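Local structure of Atu0111 protein (Agrobacterium tumefaciens, 2FSQ) at residues M69-Q74 against P192-R197; Q74-P79 against Y185-F190. The protein is of unknown function but may act as a phosphoesterase, like other two-lobed alpha-beta proteins of the 2H clan. One frame throughout, in Å; residues are numbered along the deposited sequence.

Contact 1 of 2, residues M69-Q74 against P192-R197; sequences MPEASQ and PECLPR. With ACY (acetic acid), chain C.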
loop_
_atom_site.group_PDB
_atom_site.type_symbol
_atom_site.label_atom_id
_atom_site.label_comp_id
_atom_site.label_asym_id
_atom_site.label_seq_id
_atom_site.Cartn_x
_atom_site.Cartn_y
_atom_site.Cartn_z
HETATM N N MSE A 69 -6.389 -17.965 -9.712
HETATM C CA MSE A 69 -7.788 -18.091 -9.351
HETATM C C MSE A 69 -8.662 -17.470 -10.441
HETATM O O MSE A 69 -8.302 -16.430 -11.026
HETATM C CB MSE A 69 -8.095 -17.389 -8.021
HETATM C CG MSE A 69 -7.326 -17.896 -6.794
HETATM SE SE MSE A 69 -7.754 -19.748 -6.334
HETATM C CE MSE A 69 -8.056 -19.542 -4.455
ATOM N N PRO A 70 -9.827 -18.088 -10.708
ATOM C CA PRO A 70 -10.729 -17.499 -11.689
ATOM C C PRO A 70 -11.153 -16.078 -11.316
ATOM O O PRO A 70 -11.301 -15.241 -12.202
ATOM C CB PRO A 70 -11.945 -18.436 -11.701
ATOM C CG PRO A 70 -11.689 -19.491 -10.745
ATOM C CD PRO A 70 -10.332 -19.354 -10.152
ATOM N N GLU A 71 -11.295 -15.803 -10.020
ATOM C CA GLU A 71 -11.714 -14.465 -9.572
ATOM C C GLU A 71 -10.621 -13.408 -9.711
ATOM O O GLU A 71 -10.854 -12.230 -9.437
ATOM C CB GLU A 71 -12.238 -14.519 -8.136
ATOM C CG GLU A 71 -13.473 -15.388 -7.983
ATOM C CD GLU A 71 -13.159 -16.876 -7.891
ATOM O OE1 GLU A 71 -11.999 -17.251 -7.612
ATOM O OE2 GLU A 71 -14.096 -17.671 -8.084
ATOM N N ALA A 72 -9.441 -13.815 -10.177
ATOM C CA ALA A 72 -8.404 -12.840 -10.525
ATOM C C ALA A 72 -8.927 -11.843 -11.559
ATOM O O ALA A 72 -8.466 -10.698 -11.624
ATOM C CB ALA A 72 -7.173 -13.544 -11.048
ATOM N N SER A 73 -9.911 -12.283 -12.345
ATOM C CA SER A 73 -10.548 -11.429 -13.337
ATOM C C SER A 73 -11.301 -10.241 -12.723
ATOM O O SER A 73 -11.617 -9.277 -13.427
ATOM C CB SER A 73 -11.480 -12.253 -14.229
ATOM O OG SER A 73 -12.500 -12.895 -13.485
ATOM N N GLN A 74 -11.567 -10.313 -11.417
ATOM C CA GLN A 74 -12.266 -9.262 -10.658
ATOM C C GLN A 74 -11.314 -8.397 -9.839
ATOM O O GLN A 74 -11.760 -7.600 -9.014
ATOM C CB GLN A 74 -13.286 -9.887 -9.715
ATOM C CG GLN A 74 -14.294 -10.804 -10.386
ATOM C CD GLN A 74 -15.285 -11.378 -9.393
ATOM O OE1 GLN A 74 -15.942 -10.656 -8.634
ATOM N NE2 GLN A 74 -15.425 -12.678 -9.422
ATOM N N PRO A 192 -20.162 -15.049 -2.599
ATOM C CA PRO A 192 -19.747 -15.802 -1.400
ATOM C C PRO A 192 -19.299 -17.257 -1.635
ATOM O O PRO A 192 -18.488 -17.778 -0.866
ATOM C CB PRO A 192 -20.991 -15.757 -0.496
ATOM C CG PRO A 192 -22.096 -15.284 -1.346
ATOM C CD PRO A 192 -21.538 -14.526 -2.483
ATOM N N GLU A 193 -19.792 -17.907 -2.686
ATOM C CA GLU A 193 -19.509 -19.334 -2.882
ATOM C C GLU A 193 -18.029 -19.673 -3.136
ATOM O O GLU A 193 -17.594 -20.804 -2.887
ATOM C CB GLU A 193 -20.409 -19.939 -3.966
ATOM C CG GLU A 193 -21.893 -20.038 -3.575
ATOM C CD GLU A 193 -22.668 -18.728 -3.721
ATOM O OE1 GLU A 193 -22.154 -17.762 -4.331
ATOM O OE2 GLU A 193 -23.816 -18.671 -3.224
ATOM N N CYS A 194 -17.249 -18.701 -3.613
ATOM C CA CYS A 194 -15.822 -18.933 -3.848
ATOM C C CYS A 194 -14.937 -18.633 -2.645
ATOM O O CYS A 194 -13.726 -18.863 -2.697
ATOM C CB CYS A 194 -15.323 -18.077 -5.016
ATOM S SG CYS A 194 -15.084 -16.305 -4.669
ATOM N N LEU A 195 -15.529 -18.102 -1.583
ATOM C CA LEU A 195 -14.733 -17.650 -0.439
ATOM C C LEU A 195 -14.008 -18.764 0.317
ATOM O O LEU A 195 -12.854 -18.572 0.691
ATOM C CB LEU A 195 -15.550 -16.740 0.486
ATOM C CG LEU A 195 -16.075 -15.472 -0.197
ATOM C CD1 LEU A 195 -16.867 -14.632 0.803
ATOM C CD2 LEU A 195 -14.958 -14.645 -0.836
ATOM N N PRO A 196 -14.673 -19.908 0.583
ATOM C CA PRO A 196 -13.903 -20.958 1.269
ATOM C C PRO A 196 -12.644 -21.394 0.505
ATOM O O PRO A 196 -11.598 -21.650 1.114
ATOM C CB PRO A 196 -14.915 -22.111 1.392
ATOM C CG PRO A 196 -16.263 -21.401 1.444
ATOM C CD PRO A 196 -16.093 -20.290 0.415
ATOM N N ARG A 197 -12.707 -21.425 -0.816
ATOM C CA ARG A 197 -11.530 -21.755 -1.603
ATOM C C ARG A 197 -10.436 -20.678 -1.455
ATOM O O ARG A 197 -9.267 -20.999 -1.234
ATOM C CB ARG A 197 -11.925 -21.955 -3.080
ATOM C CG ARG A 197 -10.747 -21.899 -4.044
ATOM C CD ARG A 197 -11.026 -22.388 -5.470
ATOM N NE ARG A 197 -12.277 -21.883 -5.999
ATOM C CZ ARG A 197 -12.414 -20.699 -6.598
ATOM N NH1 ARG A 197 -11.368 -19.886 -6.744
ATOM N NH2 ARG A 197 -13.610 -20.315 -7.028
HETATM C C ACY C . -15.835 -22.861 -5.540
HETATM O O ACY C . -14.736 -23.465 -5.516
HETATM O OXT ACY C . -15.970 -21.707 -5.993
HETATM C CH3 ACY C . -17.071 -23.522 -4.998
#

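Contact 2 of 2, residues Q74-P79 against Y185-F190; sequences QLAFTP and YIVSWF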
loop_
_atom_site.group_PDB
_atom_site.type_symbol
_atom_site.label_atom_id
_atom_site.label_comp_id
_atom_site.label_asym_id
_atom_site.label_seq_id
_atom_site.Cartn_x
_atom_site.Cartn_y
_atom_site.Cartn_z
ATOM N N GLN A 74 -11.567 -10.313 -11.417
ATOM C CA GLN A 74 -12.266 -9.262 -10.658
ATOM C C GLN A 74 -11.314 -8.397 -9.839
ATOM O O GLN A 74 -11.760 -7.600 -9.014
ATOM C CB GLN A 74 -13.286 -9.887 -9.715
ATOM C CG GLN A 74 -14.294 -10.804 -10.386
ATOM C CD GLN A 74 -15.285 -11.378 -9.393
ATOM O OE1 GLN A 74 -15.942 -10.656 -8.634
ATOM N NE2 GLN A 74 -15.425 -12.678 -9.422
ATOM N N LEU A 75 -10.022 -8.578 -10.073
ATOM C CA LEU A 75 -8.959 -7.873 -9.353
ATOM C C LEU A 75 -8.098 -7.127 -10.344
ATOM O O LEU A 75 -7.917 -7.574 -11.477
ATOM C CB LEU A 75 -8.086 -8.878 -8.601
ATOM C CG LEU A 75 -8.765 -9.712 -7.520
ATOM C CD1 LEU A 75 -7.770 -10.718 -6.936
ATOM C CD2 LEU A 75 -9.291 -8.829 -6.410
ATOM N N ALA A 76 -7.596 -5.967 -9.937
ATOM C CA ALA A 76 -6.687 -5.184 -10.759
ATOM C C ALA A 76 -5.311 -5.277 -10.132
ATOM O O ALA A 76 -5.041 -4.680 -9.071
ATOM C CB ALA A 76 -7.127 -3.736 -10.842
ATOM N N PHE A 77 -4.439 -6.073 -10.747
ATOM C CA PHE A 77 -3.096 -6.292 -10.208
ATOM C C PHE A 77 -2.172 -5.179 -10.663
ATOM O O PHE A 77 -2.198 -4.773 -11.831
ATOM C CB PHE A 77 -2.532 -7.653 -10.677
ATOM C CG PHE A 77 -3.136 -8.832 -9.966
ATOM C CD1 PHE A 77 -2.484 -9.432 -8.883
ATOM C CD2 PHE A 77 -4.369 -9.334 -10.366
ATOM C CE1 PHE A 77 -3.056 -10.518 -8.230
ATOM C CE2 PHE A 77 -4.938 -10.415 -9.733
ATOM C CZ PHE A 77 -4.291 -11.012 -8.660
ATOM N N THR A 78 -1.348 -4.701 -9.742
ATOM C CA THR A 78 -0.350 -3.687 -10.030
ATOM C C THR A 78 0.927 -4.371 -10.559
ATOM O O THR A 78 1.140 -5.561 -10.333
ATOM C CB THR A 78 -0.044 -2.912 -8.742
ATOM O OG1 THR A 78 0.353 -3.856 -7.737
ATOM C CG2 THR A 78 -1.302 -2.202 -8.250
ATOM N N PRO A 79 1.792 -3.622 -11.256
ATOM C CA PRO A 79 3.018 -4.241 -11.787
ATOM C C PRO A 79 3.946 -4.741 -10.680
ATOM O O PRO A 79 4.027 -4.140 -9.615
ATOM C CB PRO A 79 3.696 -3.095 -12.566
ATOM C CG PRO A 79 2.544 -2.175 -12.897
ATOM C CD PRO A 79 1.656 -2.217 -11.681
ATOM N N TYR A 185 -6.277 -4.422 -6.481
ATOM C CA TYR A 185 -7.480 -3.731 -6.036
ATOM C C TYR A 185 -8.693 -4.558 -6.411
ATOM O O TYR A 185 -8.739 -5.142 -7.496
ATOM C CB TYR A 185 -7.579 -2.361 -6.706
ATOM C CG TYR A 185 -6.619 -1.360 -6.128
ATOM C CD1 TYR A 185 -7.042 -0.472 -5.135
ATOM C CD2 TYR A 185 -5.287 -1.324 -6.526
ATOM C CE1 TYR A 185 -6.165 0.427 -4.568
ATOM C CE2 TYR A 185 -4.394 -0.410 -5.957
ATOM C CZ TYR A 185 -4.848 0.451 -4.974
ATOM O OH TYR A 185 -3.991 1.359 -4.415
ATOM N N ILE A 186 -9.700 -4.550 -5.550
ATOM C CA ILE A 186 -10.966 -5.212 -5.873
ATOM C C ILE A 186 -11.717 -4.355 -6.902
ATOM O O ILE A 186 -12.012 -3.184 -6.645
ATOM C CB ILE A 186 -11.859 -5.369 -4.630
ATOM C CG1 ILE A 186 -11.077 -6.000 -3.474
ATOM C CG2 ILE A 186 -13.145 -6.129 -4.986
ATOM C CD1 ILE A 186 -10.714 -7.418 -3.695
ATOM N N VAL A 187 -12.013 -4.938 -8.066
ATOM C CA VAL A 187 -12.797 -4.259 -9.098
ATOM C C VAL A 187 -14.293 -4.532 -8.959
ATOM O O VAL A 187 -15.113 -3.617 -9.141
ATOM C CB VAL A 187 -12.311 -4.660 -10.503
ATOM C CG1 VAL A 187 -13.072 -3.875 -11.584
ATOM C CG2 VAL A 187 -10.818 -4.433 -10.620
ATOM N N SER A 188 -14.638 -5.785 -8.637
ATOM C CA SER A 188 -16.024 -6.168 -8.345
ATOM C C SER A 188 -16.041 -7.145 -7.194
ATOM O O SER A 188 -15.117 -7.941 -7.057
ATOM C CB SER A 188 -16.736 -6.764 -9.567
ATOM O OG SER A 188 -16.069 -7.911 -10.076
ATOM N N TRP A 189 -17.067 -7.052 -6.351
ATOM C CA TRP A 189 -17.132 -7.869 -5.139
ATOM C C TRP A 189 -17.265 -9.350 -5.483
ATOM O O TRP A 189 -17.781 -9.709 -6.542
ATOM C CB TRP A 189 -18.275 -7.387 -4.223
ATOM C CG TRP A 189 -18.189 -5.913 -3.862
ATOM C CD1 TRP A 189 -19.110 -4.941 -4.173
ATOM C CD2 TRP A 189 -17.138 -5.254 -3.149
ATOM N NE1 TRP A 189 -18.691 -3.721 -3.692
ATOM C CE2 TRP A 189 -17.495 -3.880 -3.047
ATOM C CE3 TRP A 189 -15.948 -5.686 -2.549
ATOM C CZ2 TRP A 189 -16.682 -2.937 -2.403
ATOM C CZ3 TRP A 189 -15.138 -4.743 -1.905
ATOM C CH2 TRP A 189 -15.518 -3.383 -1.832
ATOM N N PHE A 190 -16.764 -10.204 -4.593
ATOM C CA PHE A 190 -16.748 -11.650 -4.827
ATOM C C PHE A 190 -18.052 -12.289 -4.387
ATOM O O PHE A 190 -18.574 -11.966 -3.319
ATOM C CB PHE A 190 -15.621 -12.317 -4.015
ATOM C CG PHE A 190 -14.233 -12.141 -4.581
ATOM C CD1 PHE A 190 -13.900 -11.084 -5.434
ATOM C CD2 PHE A 190 -13.227 -13.022 -4.192
ATOM C CE1 PHE A 190 -12.598 -10.944 -5.911
ATOM C CE2 PHE A 190 -11.938 -12.891 -4.660
ATOM C CZ PHE A 190 -11.618 -11.841 -5.524
#

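Contact 1 of 2, residues M69-Q74 against P192-R197
Arg197 makes the largest single contribution to this interface, reaching from helix 195-212 to the short 3-10 turn at 70-74. Its CB passes near O of a bound acetic acid molecule, probably from the crystallisation liquor and perhaps ionised as acetate beside the guanidinium. CG stands anti to the backbone N (chi1 163°) and meets the selenomethionine methyl, Met69 CE lying 3.6 Å from Arg197 CG. Arg197 CD again runs past the ligand, 3.9 Å from the acid's O. At chi3 the chain bends (45°), and NE donates to that same O over 3.0 Å along a nearly straight N-H. NH2 divides its two hydrogens between the acid's OXT and Glu71 OE2, each 2.9 Å from Arg197 NH2. NH1 completes the grip, with Glu71 OE1 2.8 Å from Arg197 NH1.

This bidentate, end-on Arg-Glu salt bridge ties the 3-10 turn after helix 54-67 to helix 195-212 of an alpha-beta fold. Glu71 presents the syn lone pair of each oxygen, and its carboxylate is only 24° from the guanidinium plane, so the flat groups meet nearly coplanar, tip to tip. OE1 also accepts from Trp198 NE1, which should further fix the carboxylate's rotation. Met69 SE sits in the guanidinium plane at its edge, 3.6 Å from Arg197 NH1, while Pro70 CD approaches NH1 obliquely. Beside the bridge, Cys194 CB lies 3.3 Å from Glu71 OE2. Within the turn, Pro70 O accepts from both N and OG of Ser73.

Contact 2 of 2, residues Q74-P79 against Y185-F190
Segments 74-79 and 185-190 run antiparallel, with Ala76 and Tyr185 as the hydrogen-bonded pair: Ala76 N lies 2.8 Å from Tyr185 O, and Tyr185 N is 2.9 Å from Ala76 O. With Leu75 and Ile186 as the neighbouring non-hydrogen-bonded pair, this makes a two-stranded antiparallel sheet. The two bonds differ: Ala76 N lies in the carbonyl plane of Tyr185, whereas Tyr185 N sits 32° above that of Ala76. Beyond the strands Gln74 O takes Val187 N at 2.8 Å, again from above the carbonyl plane, and adds a weak bond from Ser188 N.

The Gln74 chain, extended beyond CG, runs alongside Ser188, with Gln74 CG 3.4 Å from Ser188 OG. Leu75 and Ile186 share one face and lie side by side, their methyls tightly packed, with Leu75 CD2 3.4 Å from Ile186 CD1. Phe190 crosses Leu75 at about a right angle, and its CZ is 3.9 Å from Leu75 CD2; Trp198 of helix 195-212 meets the Phe190 ring edge-to-face. Val187 holds CG1 anti to its backbone N (chi1 -176°), which leaves CG2 to rest 3.8 Å from Ala76 CB. Tyr185 and Ala76 point to the face opposite Leu75, and the Tyr185 hydroxyl is hydrogen-bonded to Arg30. At the edge of the Tyr185 ring, Thr78 CG2 lies 4.2 Å from Tyr185 CE2.

Contacts 1 and 2 have centres 11 Å apart and lie on the same side of the chain's centre, with contact 2 the more buried. Gln74 belongs to both, ending the 3-10 turn and leading into strand 75-77. The chain passes 69-74, 74-79, 185-190 and 192-197 in that order, so contact 2 is nested inside the loop closed by contact 1. They also touch directly, Glu71 CB lying 3.8 Å from Phe190 CZ. Strand 75-77 precedes strand 84-92, and strand 184-186 follows strand 179-182; these flanking strands carry His-X-Thr sequences of the kind paired in 2H phosphoesterases, so the contacts join chain regions adjoining both probable motifs.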